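Local coordinates for MutT/nudix family protein (Streptococcus pneumoniae, PDB 4HFQ) that hydrolyses UDP-linked precursors of peptidoglycan biosynthesis as a UDP-X diphosphatase of the Nudix family, at residues N134-Q139 and R181-Q186; D91-P96 and L174-E179; L69-A74 and Y143-F148. One frame throughout, in Å; residues are numbered along the deposited sequence. Where two conformers were deposited one is given.

All three contacts belong to the Nudix domain and illustrate how one mixed sheet is joined to the loops and helix ends at its border. Along the chain the order is 69-74, 91-96, 134-139, 143-148, 174-179 and 181-186, so the segments of every pair of interactions alternate. The centres of interactions 1 and 2 lie about 12 Å apart, as do those of 1 and 3; interactions 2 and 3 are about 16 Å apart. Strands 69-78 and 93-99 are neighbours, which joins interactions 2 and 3 within the sheet. K145 probably donates to R181 O and Q137 to E179 O, linking strand 143-153 and the turn after helix 133-136 to the loop that leads into helix 184-194.

Interaction 1. Residues N134-Q139 and R181-Q186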
loop_
_atom_site.group_PDB
_atom_site.type_symbol
_atom_site.label_atom_id
_atom_site.label_comp_id
_atom_site.label_asym_id
_atom_site.label_seq_id
_atom_site.Cartn_x
_atom_site.Cartn_y
_atom_site.Cartn_z
ATOM N N ASN A 134 5.851 2.971 5.689
ATOM C CA ASN A 134 5.519 3.807 6.851
ATOM C C ASN A 134 6.182 3.298 8.110
ATOM O O ASN A 134 6.452 4.088 9.018
ATOM C CB ASN A 134 4.005 3.923 7.059
ATOM C CG ASN A 134 3.377 5.015 6.226
ATOM O OD1 ASN A 134 3.930 5.496 5.247
ATOM N ND2 ASN A 134 2.155 5.396 6.604
ATOM N N ARG A 135 6.462 1.995 8.165
ATOM C CA ARG A 135 7.169 1.399 9.305
ATOM C C ARG A 135 8.678 1.605 9.239
ATOM O O ARG A 135 9.295 2.000 10.236
ATOM C CB ARG A 135 6.841 -0.096 9.404
ATOM C CG ARG A 135 7.638 -0.841 10.481
ATOM C CD ARG A 135 7.118 -2.263 10.651
ATOM N NE ARG A 135 5.751 -2.291 11.163
ATOM C CZ ARG A 135 5.434 -2.275 12.453
ATOM N NH1 ARG A 135 6.386 -2.243 13.376
ATOM N NH2 ARG A 135 4.166 -2.275 12.831
ATOM N N PHE A 136 9.268 1.362 8.077
ATOM C CA PHE A 136 10.735 1.272 7.980
ATOM C C PHE A 136 11.419 2.509 7.446
ATOM O O PHE A 136 12.600 2.710 7.713
ATOM C CB PHE A 136 11.135 0.083 7.109
ATOM C CG PHE A 136 10.896 -1.236 7.763
ATOM C CD1 PHE A 136 11.851 -1.782 8.630
ATOM C CD2 PHE A 136 9.717 -1.938 7.530
ATOM C CE1 PHE A 136 11.623 -3.003 9.242
ATOM C CE2 PHE A 136 9.486 -3.147 8.153
ATOM C CZ PHE A 136 10.440 -3.693 9.004
ATOM N N GLN A 137 10.732 3.297 6.635
ATOM C CA GLN A 137 11.335 4.448 5.998
ATOM C C GLN A 137 10.234 5.435 5.620
ATOM O O GLN A 137 9.979 5.720 4.440
ATOM C CB GLN A 137 12.155 4.020 4.776
ATOM C CG GLN A 137 11.398 3.214 3.695
ATOM C CD GLN A 137 11.803 1.745 3.592
ATOM O OE1 GLN A 137 10.960 0.850 3.655
ATOM N NE2 GLN A 137 13.100 1.489 3.391
ATOM N N LEU A 138 9.626 5.997 6.660
ATOM C CA LEU A 138 8.496 6.878 6.478
ATOM C C LEU A 138 8.814 7.996 5.493
ATOM O O LEU A 138 9.904 8.596 5.517
ATOM C CB LEU A 138 8.063 7.457 7.818
ATOM C CG LEU A 138 6.851 8.405 7.773
ATOM C CD1 LEU A 138 5.570 7.716 7.320
ATOM C CD2 LEU A 138 6.651 9.044 9.145
ATOM N N GLN A 139 7.866 8.272 4.608
ATOM C CA GLN A 139 8.034 9.282 3.568
ATOM C C GLN A 139 6.649 9.753 3.109
ATOM O O GLN A 139 5.624 9.195 3.537
ATOM C CB GLN A 139 8.903 8.753 2.421
ATOM C CG GLN A 139 8.417 7.409 1.885
ATOM C CD GLN A 139 9.418 6.776 0.958
ATOM O OE1 GLN A 139 9.480 7.100 -0.216
ATOM N NE2 GLN A 139 10.224 5.855 1.502
ATOM N N ARG A 181 14.820 3.779 0.290
ATOM C CA ARG A 181 14.659 2.622 -0.605
ATOM C C ARG A 181 14.895 1.281 0.063
ATOM O O ARG A 181 14.195 0.303 -0.243
ATOM C CB ARG A 181 15.571 2.753 -1.826
ATOM C CG ARG A 181 15.274 3.998 -2.631
ATOM C CD ARG A 181 16.262 4.221 -3.754
ATOM N NE ARG A 181 16.055 5.565 -4.268
ATOM C CZ ARG A 181 16.949 6.266 -4.949
ATOM N NH1 ARG A 181 18.123 5.733 -5.245
ATOM N NH2 ARG A 181 16.657 7.494 -5.364
ATOM N N ILE A 182 15.863 1.217 0.981
ATOM C CA ILE A 182 16.126 0.007 1.740
ATOM C C ILE A 182 16.948 0.377 2.958
ATOM O O ILE A 182 17.814 1.258 2.870
ATOM C CB ILE A 182 16.841 -1.093 0.888
ATOM C CG1 ILE A 182 16.564 -2.490 1.454
ATOM C CG2 ILE A 182 18.345 -0.804 0.725
ATOM C CD1 ILE A 182 15.126 -2.975 1.311
ATOM N N THR A 183 16.664 -0.272 4.076
ATOM C CA THR A 183 17.426 -0.012 5.303
ATOM C C THR A 183 18.259 -1.228 5.701
ATOM O O THR A 183 17.998 -2.359 5.274
ATOM C CB THR A 183 16.528 0.380 6.499
ATOM O OG1 THR A 183 15.779 -0.761 6.929
ATOM C CG2 THR A 183 15.566 1.524 6.152
ATOM N N LYS A 184 19.213 -1.012 6.606
ATOM C CA LYS A 184 20.026 -2.109 7.115
ATOM C C LYS A 184 19.169 -3.154 7.825
ATOM O O LYS A 184 19.374 -4.370 7.665
ATOM C CB LYS A 184 21.108 -1.556 8.050
ATOM C CG LYS A 184 22.015 -2.634 8.624
ATOM C CD LYS A 184 23.200 -2.009 9.357
ATOM C CE LYS A 184 24.036 -3.074 10.030
ATOM N NZ LYS A 184 25.307 -2.458 10.510
ATOM N N GLU A 185 18.187 -2.688 8.592
ATOM C CA GLU A 185 17.305 -3.603 9.270
ATOM C C GLU A 185 16.554 -4.488 8.266
ATOM O O GLU A 185 16.406 -5.685 8.483
ATOM C CB GLU A 185 16.310 -2.844 10.148
ATOM C CG GLU A 185 15.448 -3.776 10.962
ATOM C CD GLU A 185 14.386 -3.076 11.780
ATOM O OE1 GLU A 185 14.203 -1.847 11.644
ATOM O OE2 GLU A 185 13.714 -3.780 12.566
ATOM N N GLN A 186 16.082 -3.896 7.173
ATOM C CA GLN A 186 15.389 -4.683 6.171
ATOM C C GLN A 186 16.335 -5.702 5.540
ATOM O O GLN A 186 15.935 -6.850 5.355
ATOM C CB GLN A 186 14.789 -3.770 5.104
ATOM C CG GLN A 186 13.555 -2.999 5.573
ATOM C CD GLN A 186 13.113 -1.924 4.607
ATOM O OE1 GLN A 186 13.920 -1.269 3.950
ATOM N NE2 GLN A 186 11.770 -1.751 4.487
HETATM O O HOH W 1 14.258 0.485 8.837
#
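A capping box opens helix 184-194 of the Nudix domain, and its glutamine, Q186, also reaches across to F136 and Q137 at the end of helix 133-136. Within the box, T183 OG1 accepts from Q186 N while T183 N donates to Q186 OE1. Across the contact the two glutamine amides are paired twice: Q186 NE2 gives a hydrogen to Q137 OE1 at 2.8 Å, and Q137 NE2 returns one to Q186 OE1 at 2.9 Å. The pair is not flat, for the amide planes are turned 45° apart and both donors sit tilted from the carbonyl planes they approach. Q186 OE1 accepts from both Q137 NE2 and T183 N, which together with the bond from Q186 NE2 helps to hold the rotation of this buried amide. The Q137 chain bends at chi2 (-110°), which sets the direction of CD, and NE2 beyond it also bonds E179 O in the loop before the helix. Q186 CG lies over one face of the F136 ring, toward the rim, in a CH-pi contact 4.1 Å from the ring centroid, with R135 CG of the same turn as F136 over the opposite face. E185 OE1 stands at the ring's edge, 3.7 Å from F136 CE1. A water completes the junction, donating to F136 O at 3.0 Å and lying 2.7 Å from T183 OG1.

Interaction 2. Residues D91-P96 and L174-E179; sequences DSWALP and LPNLSE. With EDO (1,2-ethanediol), chain C.
The indole of W93 carries P175 over one face of its five-membered ring, with N176 O at the edge and in the ring plane. P175 CG makes a CH-pi contact 4.0 Å from the centroid of that ring, and P175 CB comes 3.6 Å from W93 CD1; the two side chains cross at about a right angle. CG of W93 is anti to the carbonyl carbon (chi1 -64°), beside the backbone N, which places the root of the indole near the carbonyl of N176. That same oxygen accepts from W93 N at 2.9 Å, while S178 N donates to W93 O at 2.8 Å. These two bonds form a single beta bridge between W93 and L177, although the segments run 83° apart. Beyond it S92 OG packs 3.4 Å from S178 CB, and S178 OG is hydrogen-bonded to a bound ethanediol, probably from the crystallisation liquor. The contact thus ties the start of strand 93-99 to the loop between strand 163-170 and helix 184-194: F169 of strand 163-170 meets the W93 ring edge-to-face, L84 of strand 81-87 touches both W93 and P175, and L177 packs on I187 of the helix.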
loop_
_atom_site.group_PDB
_atom_site.type_symbol
_atom_site.label_atom_id
_atom_site.label_comp_id
_atom_site.label_asym_id
_atom_site.label_seq_id
_atom_site.Cartn_x
_atom_site.Cartn_y
_atom_site.Cartn_z
ATOM N N ASP A 91 25.109 9.150 -3.641
ATOM C CA ASP A 91 26.242 8.595 -2.919
ATOM C C ASP A 91 25.930 7.279 -2.209
ATOM O O ASP A 91 26.826 6.634 -1.667
ATOM C CB ASP A 91 26.779 9.620 -1.919
ATOM C CG ASP A 91 25.846 9.845 -0.739
ATOM O OD1 ASP A 91 24.611 9.898 -0.915
ATOM O OD2 ASP A 91 26.351 9.976 0.394
ATOM N N SER A 92 24.660 6.875 -2.225
ATOM C CA SER A 92 24.228 5.732 -1.430
ATOM C C SER A 92 23.634 4.605 -2.280
ATOM O O SER A 92 23.367 4.787 -3.467
ATOM C CB SER A 92 23.236 6.172 -0.360
ATOM O OG SER A 92 22.149 6.808 -0.977
ATOM N N TRP A 93 23.418 3.461 -1.643
ATOM C CA TRP A 93 23.185 2.213 -2.344
ATOM C C TRP A 93 21.851 1.642 -1.975
ATOM O O TRP A 93 21.384 1.812 -0.852
ATOM C CB TRP A 93 24.269 1.218 -1.941
ATOM C CG TRP A 93 25.659 1.641 -2.366
ATOM C CD1 TRP A 93 26.504 2.549 -1.737
ATOM C CD2 TRP A 93 26.396 1.151 -3.523
ATOM N NE1 TRP A 93 27.685 2.667 -2.434
ATOM C CE2 TRP A 93 27.691 1.839 -3.506
ATOM C CE3 TRP A 93 26.130 0.234 -4.527
ATOM C CZ2 TRP A 93 28.651 1.603 -4.474
ATOM C CZ3 TRP A 93 27.102 0.013 -5.508
ATOM C CH2 TRP A 93 28.339 0.679 -5.470
ATOM N N ALA A 94 21.255 0.900 -2.911
ATOM C CA ALA A 94 19.984 0.199 -2.625
ATOM C C ALA A 94 19.892 -1.078 -3.428
ATOM O O ALA A 94 20.654 -1.297 -4.369
ATOM C CB ALA A 94 18.781 1.092 -2.934
ATOM N N LEU A 95 18.917 -1.924 -3.080
ATOM C CA LEU A 95 18.614 -3.093 -3.914
ATOM C C LEU A 95 18.060 -2.588 -5.245
ATOM O O LEU A 95 17.347 -1.563 -5.262
ATOM C CB LEU A 95 17.546 -3.981 -3.260
ATOM C CG LEU A 95 17.826 -4.540 -1.866
ATOM C CD1 LEU A 95 16.586 -5.219 -1.309
ATOM C CD2 LEU A 95 18.960 -5.555 -1.922
ATOM N N PRO A 96 18.362 -3.272 -6.366
ATOM C CA PRO A 96 17.756 -2.879 -7.641
ATOM C C PRO A 96 16.230 -2.880 -7.536
ATOM O O PRO A 96 15.659 -3.675 -6.801
ATOM C CB PRO A 96 18.232 -3.964 -8.621
ATOM C CG PRO A 96 19.506 -4.472 -8.008
ATOM C CD PRO A 96 19.257 -4.434 -6.521
ATOM N N LEU A 174 28.069 -3.751 4.807
ATOM C CA LEU A 174 27.167 -2.971 3.964
ATOM C C LEU A 174 27.652 -1.543 3.821
ATOM O O LEU A 174 28.220 -0.975 4.769
ATOM C CB LEU A 174 25.740 -2.979 4.522
ATOM C CG LEU A 174 25.041 -4.339 4.576
ATOM C CD1 LEU A 174 23.760 -4.264 5.406
ATOM C CD2 LEU A 174 24.749 -4.901 3.188
ATOM N N PRO A 175 27.432 -0.947 2.637
ATOM C CA PRO A 175 27.819 0.421 2.401
ATOM C C PRO A 175 26.745 1.382 2.940
ATOM O O PRO A 175 25.796 0.953 3.604
ATOM C CB PRO A 175 27.868 0.488 0.875
ATOM C CG PRO A 175 26.727 -0.400 0.461
ATOM C CD PRO A 175 26.724 -1.517 1.465
ATOM N N ASN A 176 26.903 2.676 2.675
ATOM C CA ASN A 176 25.880 3.643 3.061
ATOM C C ASN A 176 24.661 3.507 2.155
ATOM O O ASN A 176 24.726 3.677 0.940
ATOM C CB ASN A 176 26.407 5.073 3.075
ATOM C CG ASN A 176 26.937 5.508 1.734
ATOM O OD1 ASN A 176 26.552 6.554 1.214
ATOM N ND2 ASN A 176 27.828 4.712 1.167
ATOM N N LEU A 177 23.551 3.200 2.799
ATOM C CA LEU A 177 22.310 2.832 2.130
ATOM C C LEU A 177 21.416 4.016 1.868
ATOM O O LEU A 177 21.383 4.982 2.635
ATOM C CB LEU A 177 21.555 1.827 2.979
ATOM C CG LEU A 177 22.286 0.517 3.269
ATOM C CD1 LEU A 177 21.507 -0.352 4.225
ATOM C CD2 LEU A 177 22.587 -0.231 1.982
ATOM N N SER A 178 20.680 3.933 0.765
ATOM C CA SER A 178 19.639 4.903 0.450
ATOM C C SER A 178 18.409 4.465 1.239
ATOM O O SER A 178 17.617 3.636 0.780
ATOM C CB SER A 178 19.366 4.874 -1.050
ATOM O OG SER A 178 18.324 5.776 -1.395
ATOM N N GLU A 179 18.256 5.001 2.444
ATOM C CA GLU A 179 17.337 4.453 3.421
ATOM C C GLU A 179 15.864 4.549 3.023
ATOM O O GLU A 179 15.070 3.712 3.447
ATOM C CB GLU A 179 17.566 5.072 4.795
ATOM C CG GLU A 179 18.878 4.599 5.418
ATOM C CD GLU A 179 19.082 5.077 6.834
ATOM O OE1 GLU A 179 19.204 6.301 7.018
ATOM O OE2 GLU A 179 19.137 4.225 7.759
HETATM C C1 EDO C . 19.114 8.296 1.744
HETATM O O1 EDO C . 19.523 7.625 2.948
HETATM C C2 EDO C . 17.596 8.257 1.577
HETATM O O2 EDO C . 17.178 7.463 0.453
#

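Interaction 3. Residues L69-A74 and Y143-F148; sequences LMDVRA and YTKFVF. With TRS (2-amino-2-hydroxymethyl-propane-1,3-diol), chain E; SO4 (sulfate ion), chain F.
Strands 69-74 and 143-148, the parallel pair in the mixed sheet of the Nudix domain, run 4.6 Å apart at closest approach with a 24° angle between their axes, in register from L69 with Y143 to A74 with F148. Backbone bonds alternate across them, as in D71 N to T144 O (3.1 Å) and F146 N to D71 O (2.9 Å). On the face bearing L69, D71, R73, Y143, K145 and V147, a salt-bridge network is centred on D71. R73 grips the D71 carboxylate side-on, NE to OD2 and NH2 to OD1, both through syn lone pairs. K145 NZ reaches the same OD2 at 2.7 Å from above the carboxylate plane, its chain turned there by bends at chi3 and chi4. The shared negative charge probably offsets the repulsion between R73 NE and K145 NZ, 3.8 Å apart. A Tris molecule, probably from the crystallisation liquor, binds here and may mark a pocket: its O1 donates to D71 OD1, its O3 accepts from K145 NZ, and its N lies over one face of the Y143 ring. L69 CB packs 3.6 Å from Y143 CD2. On the sheet face that carries V72, F146 and F148, V72 and F148 touch I110 of helix 106-118, F146 packs on L127 and V130 of strand 120-132, and its ring meets F146 of the second subunit.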
loop_
_atom_site.group_PDB
_atom_site.type_symbol
_atom_site.label_atom_id
_atom_site.label_comp_id
_atom_site.label_asym_id
_atom_site.label_seq_id
_atom_site.Cartn_x
_atom_site.Cartn_y
_atom_site.Cartn_z
ATOM N N LEU A 69 1.231 2.765 -2.716
ATOM C CA LEU A 69 1.839 2.581 -4.029
ATOM C C LEU A 69 2.763 1.375 -4.062
ATOM O O LEU A 69 3.248 0.919 -3.020
ATOM C CB LEU A 69 2.614 3.832 -4.408
ATOM C CG LEU A 69 1.821 5.140 -4.470
ATOM C CD1 LEU A 69 2.769 6.291 -4.807
ATOM C CD2 LEU A 69 0.724 5.042 -5.505
ATOM N N MET A 70 2.982 0.831 -5.259
ATOM C CA MET A 70 3.909 -0.287 -5.449
ATOM C C MET A 70 5.358 0.165 -5.560
ATOM O O MET A 70 5.682 1.093 -6.310
ATOM C CB MET A 70 3.545 -1.095 -6.708
ATOM C CG MET A 70 4.533 -2.216 -7.051
ATOM S SD MET A 70 4.046 -3.195 -8.489
ATOM C CE MET A 70 2.291 -2.832 -8.410
ATOM N N ASP A 71 6.217 -0.490 -4.786
ATOM C CA ASP A 71 7.667 -0.448 -5.011
ATOM C C ASP A 71 8.130 -1.891 -5.077
ATOM O O ASP A 71 7.657 -2.757 -4.318
ATOM C CB ASP A 71 8.374 0.301 -3.870
ATOM C CG ASP A 71 9.870 0.380 -4.048
ATOM O OD1 ASP A 71 10.340 1.288 -4.742
ATOM O OD2 ASP A 71 10.594 -0.464 -3.473
ATOM N N VAL A 72 9.013 -2.166 -6.030
ATOM C CA VAL A 72 9.584 -3.526 -6.187
ATOM C C VAL A 72 11.089 -3.490 -6.033
ATOM O O VAL A 72 11.739 -2.529 -6.453
ATOM C CB VAL A 72 9.180 -4.208 -7.530
ATOM C CG1 VAL A 72 7.673 -4.422 -7.579
ATOM C CG2 VAL A 72 9.668 -3.426 -8.756
ATOM N N ARG A 73 11.634 -4.535 -5.414
ATOM C CA ARG A 73 13.071 -4.637 -5.174
ATOM C C ARG A 73 13.517 -6.058 -5.432
ATOM O O ARG A 73 12.745 -7.010 -5.250
ATOM C CB ARG A 73 13.456 -4.262 -3.741
ATOM C CG ARG A 73 13.145 -2.825 -3.347
ATOM C CD ARG A 73 14.058 -1.853 -4.068
ATOM N NE ARG A 73 13.395 -0.556 -4.242
ATOM C CZ ARG A 73 13.950 0.500 -4.820
ATOM N NH1 ARG A 73 15.216 0.463 -5.233
ATOM N NH2 ARG A 73 13.257 1.615 -4.967
ATOM N N ALA A 74 14.783 -6.188 -5.847
ATOM C CA ALA A 74 15.401 -7.481 -6.129
ATOM C C ALA A 74 16.481 -7.805 -5.102
ATOM O O ALA A 74 17.365 -6.996 -4.845
ATOM C CB ALA A 74 16.016 -7.473 -7.520
ATOM N N TYR A 143 4.258 3.154 0.530
ATOM C CA TYR A 143 4.456 2.073 -0.423
ATOM C C TYR A 143 4.321 0.716 0.233
ATOM O O TYR A 143 4.672 0.525 1.398
ATOM C CB TYR A 143 5.857 2.133 -1.053
ATOM C CG TYR A 143 6.076 3.306 -1.973
ATOM C CD1 TYR A 143 6.428 4.556 -1.475
ATOM C CD2 TYR A 143 5.963 3.163 -3.353
ATOM C CE1 TYR A 143 6.624 5.639 -2.330
ATOM C CE2 TYR A 143 6.168 4.234 -4.216
ATOM C CZ TYR A 143 6.503 5.468 -3.693
ATOM O OH TYR A 143 6.687 6.530 -4.569
ATOM N N THR A 144 3.792 -0.231 -0.543
ATOM C CA THR A 144 4.016 -1.664 -0.296
ATOM C C THR A 144 5.266 -2.053 -1.080
ATOM O O THR A 144 5.275 -2.035 -2.316
ATOM C CB THR A 144 2.824 -2.533 -0.757
ATOM O OG1 THR A 144 2.604 -2.334 -2.155
ATOM C CG2 THR A 144 1.541 -2.148 0.003
ATOM N N LYS A 145 6.312 -2.400 -0.337
ATOM C CA LYS A 145 7.612 -2.665 -0.926
ATOM C C LYS A 145 7.816 -4.179 -1.017
ATOM O O LYS A 145 8.050 -4.858 -0.010
ATOM C CB LYS A 145 8.680 -1.966 -0.081
ATOM C CG LYS A 145 10.126 -2.234 -0.531
ATOM C CD LYS A 145 11.114 -1.471 0.369
ATOM C CE LYS A 145 11.061 0.040 0.194
ATOM N NZ LYS A 145 11.604 0.516 -1.114
ATOM N N PHE A 146 7.647 -4.698 -2.229
ATOM C CA PHE A 146 7.838 -6.136 -2.511
ATOM C C PHE A 146 9.330 -6.361 -2.697
ATOM O O PHE A 146 9.966 -5.656 -3.481
ATOM C CB PHE A 146 7.172 -6.508 -3.835
ATOM C CG PHE A 146 5.674 -6.451 -3.830
ATOM C CD1 PHE A 146 5.013 -5.258 -4.056
ATOM C CD2 PHE A 146 4.920 -7.610 -3.639
ATOM C CE1 PHE A 146 3.626 -5.198 -4.086
ATOM C CE2 PHE A 146 3.529 -7.560 -3.657
ATOM C CZ PHE A 146 2.884 -6.351 -3.853
ATOM N N VAL A 147 9.881 -7.346 -2.001
ATOM C CA VAL A 147 11.275 -7.732 -2.230
ATOM C C VAL A 147 11.293 -9.175 -2.706
ATOM O O VAL A 147 10.929 -10.089 -1.953
ATOM C CB VAL A 147 12.146 -7.576 -0.975
ATOM C CG1 VAL A 147 13.590 -7.857 -1.349
ATOM C CG2 VAL A 147 11.996 -6.174 -0.382
ATOM N N PHE A 148 11.684 -9.353 -3.970
ATOM C CA PHE A 148 11.720 -10.651 -4.617
ATOM C C PHE A 148 13.126 -11.217 -4.598
ATOM O O PHE A 148 14.084 -10.527 -4.947
ATOM C CB PHE A 148 11.294 -10.525 -6.081
ATOM C CG PHE A 148 9.857 -10.110 -6.270
ATOM C CD1 PHE A 148 8.840 -11.056 -6.238
ATOM C CD2 PHE A 148 9.535 -8.778 -6.508
ATOM C CE1 PHE A 148 7.510 -10.679 -6.438
ATOM C CE2 PHE A 148 8.213 -8.397 -6.722
ATOM C CZ PHE A 148 7.210 -9.347 -6.680
HETATM C C TRS E . 10.871 4.728 -2.817
HETATM C C1 TRS E . 10.976 4.819 -4.329
HETATM C C2 TRS E . 11.184 6.015 -2.084
HETATM C C3 TRS E . 11.873 3.716 -2.395
HETATM N N TRS E . 9.716 4.038 -2.203
HETATM O O1 TRS E . 10.109 3.936 -5.027
HETATM O O2 TRS E . 10.224 7.002 -2.520
HETATM O O3 TRS E . 11.051 3.141 -1.397
HETATM S S SO4 F . 17.358 2.399 -7.818
HETATM O O1 SO4 F . 18.304 3.512 -8.092
HETATM O O2 SO4 F . 16.232 2.495 -8.776
HETATM O O3 SO4 F . 18.041 1.099 -7.972
HETATM O O4 SO4 F . 16.843 2.492 -6.434
#